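Local coordinates for chromosome-partitioning protein Spo0J (Thermus thermophilus HB27, PDB 1VZ0), which binds the plasmid centromere-like site parS, stimulates the ATPase activity of Soj and is probably involved in chromosome partitioning, at residues 46-51 / 84-89. Numbering follows the deposited sequence.
Sequences SLKELA and ALMAGL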
loop_
_atom_site.group_PDB
_atom_site.type_symbol
_atom_site.label_atom_id
_atom_site.label_comp_id
_atom_site.label_asym_id
_atom_site.label_seq_id
_atom_site.Cartn_x
_atom_site.Cartn_y
_atom_site.Cartn_z
ATOM N N SER C 46 6.157 -9.949 -8.561
ATOM C CA SER C 46 7.321 -9.790 -7.697
ATOM C C SER C 46 7.492 -10.961 -6.730
ATOM O O SER C 46 8.615 -11.325 -6.386
ATOM C CB SER C 46 7.252 -8.463 -6.930
ATOM O OG SER C 46 6.146 -8.410 -6.052
ATOM N N LEU C 47 6.380 -11.553 -6.303
ATOM C CA LEU C 47 6.418 -12.701 -5.400
ATOM C C LEU C 47 7.137 -13.825 -6.146
ATOM O O LEU C 47 8.024 -14.489 -5.604
ATOM C CB LEU C 47 4.996 -13.157 -5.061
ATOM C CG LEU C 47 4.734 -13.980 -3.793
ATOM C CD1 LEU C 47 3.409 -14.710 -3.955
ATOM C CD2 LEU C 47 5.851 -14.979 -3.548
ATOM N N LYS C 48 6.743 -14.029 -7.401
ATOM C CA LYS C 48 7.341 -15.063 -8.240
ATOM C C LYS C 48 8.810 -14.774 -8.527
ATOM O O LYS C 48 9.636 -15.684 -8.515
ATOM C CB LYS C 48 6.572 -15.185 -9.559
ATOM C CG LYS C 48 7.318 -15.923 -10.661
ATOM C CD LYS C 48 6.470 -16.018 -11.923
ATOM C CE LYS C 48 7.319 -16.318 -13.151
ATOM N NZ LYS C 48 8.124 -17.561 -13.001
ATOM N N GLU C 49 9.134 -13.510 -8.786
ATOM C CA GLU C 49 10.511 -13.136 -9.072
ATOM C C GLU C 49 11.396 -13.359 -7.842
ATOM O O GLU C 49 12.568 -13.718 -7.976
ATOM C CB GLU C 49 10.570 -11.676 -9.551
ATOM C CG GLU C 49 9.825 -11.469 -10.873
ATOM C CD GLU C 49 9.717 -10.018 -11.317
ATOM O OE1 GLU C 49 8.956 -9.763 -12.277
ATOM O OE2 GLU C 49 10.380 -9.138 -10.725
ATOM N N LEU C 50 10.827 -13.164 -6.652
ATOM C CA LEU C 50 11.573 -13.360 -5.412
ATOM C C LEU C 50 11.781 -14.857 -5.214
ATOM O O LEU C 50 12.844 -15.295 -4.792
ATOM C CB LEU C 50 10.805 -12.801 -4.208
ATOM C CG LEU C 50 11.619 -12.232 -3.035
ATOM C CD1 LEU C 50 10.807 -12.391 -1.761
ATOM C CD2 LEU C 50 12.951 -12.937 -2.892
ATOM N N ALA C 51 10.749 -15.631 -5.521
ATOM C CA ALA C 51 10.804 -17.079 -5.389
ATOM C C ALA C 51 11.836 -17.705 -6.326
ATOM O O ALA C 51 12.602 -18.577 -5.918
ATOM C CB ALA C 51 9.430 -17.677 -5.664
ATOM N N ALA C 84 9.572 -18.704 -0.301
ATOM C CA ALA C 84 10.354 -19.892 0.017
ATOM C C ALA C 84 9.535 -21.130 -0.313
ATOM O O ALA C 84 10.074 -22.141 -0.772
ATOM C CB ALA C 84 10.734 -19.889 1.484
ATOM N N LEU C 85 8.231 -21.046 -0.072
ATOM C CA LEU C 85 7.337 -22.152 -0.375
ATOM C C LEU C 85 7.297 -22.356 -1.889
ATOM O O LEU C 85 7.479 -23.470 -2.374
ATOM C CB LEU C 85 5.931 -21.865 0.160
ATOM C CG LEU C 85 5.759 -22.022 1.674
ATOM C CD1 LEU C 85 4.402 -21.507 2.113
ATOM C CD2 LEU C 85 5.902 -23.480 2.039
ATOM N N MET C 86 7.063 -21.273 -2.627
ATOM C CA MET C 86 7.021 -21.336 -4.086
ATOM C C MET C 86 8.329 -21.898 -4.641
ATOM O O MET C 86 8.324 -22.680 -5.591
ATOM C CB MET C 86 6.784 -19.942 -4.685
ATOM C CG MET C 86 5.324 -19.588 -4.937
ATOM S SD MET C 86 5.172 -18.089 -5.929
ATOM C CE MET C 86 5.894 -18.644 -7.447
ATOM N N ALA C 87 9.445 -21.493 -4.040
ATOM C CA ALA C 87 10.767 -21.937 -4.469
ATOM C C ALA C 87 10.968 -23.435 -4.249
ATOM O O ALA C 87 11.902 -24.035 -4.790
ATOM C CB ALA C 87 11.837 -21.152 -3.729
ATOM N N GLY C 88 10.087 -24.031 -3.450
ATOM C CA GLY C 88 10.173 -25.452 -3.174
ATOM C C GLY C 88 11.274 -25.837 -2.203
ATOM O O GLY C 88 11.737 -26.977 -2.218
ATOM N N LEU C 89 11.700 -24.902 -1.361
ATOM C CA LEU C 89 12.748 -25.192 -0.388
ATOM C C LEU C 89 12.214 -26.100 0.719
ATOM O O LEU C 89 11.030 -26.050 1.058
ATOM C CB LEU C 89 13.289 -23.898 0.230
ATOM C CG LEU C 89 13.917 -22.859 -0.704
ATOM C CD1 LEU C 89 14.520 -21.738 0.131
ATOM C CD2 LEU C 89 14.991 -23.507 -1.569
#
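Met86, in the last turn of helix 78-86, reaches across to one side of helix 38-57 within the ParB N-terminal domain. The apolar contacts centre on this side chain. Its CB rests on the methyl of Ala51, with Met86 CB to Ala51 CB at 3.6 Å. The chain then runs on extended (chi2 -169°) and crosses Leu47 obliquely. Met86 SD lies by the branched end of Leu47, nearest to CD2 at 4.0 Å, with CD1 only slightly farther off. With CG anti to the backbone N (chi1 -158°), the end of Leu47 comes nearer to Met86 than its CB direction suggests. A bend at the last torsion of Met86 (chi3 65°) turns CE onto the backbone of Lys48, with Met86 CE 3.9 Å from Lys48 CA. Met86 CE also lies 4.1 Å from Ala51 CB.

The two backbones come nearest at Ala51 and Ala87, whose CA atoms are 4.9 Å apart. The methyl Ala87 CB touches the carbonyl oxygen, Ala51 O, at 3.5 Å. Gly88 follows with positive phi in a Schellman motif that ends the helix. Ala87 also packs on Ile54 and Arg55, while Leu47 and Ala51 touch Ala83, extending the helix-helix interface.

Lys48 sends its amino group away from Met86 into a salt bridge with Asp52 on its own helix.

No hydrogen bond joins the two segments. The contact is therefore held by van der Waals packing at the protein surface, with small alanines letting the backbones come close and the Met86 thioether lying along the side of the helix from Leu47 to Ala51.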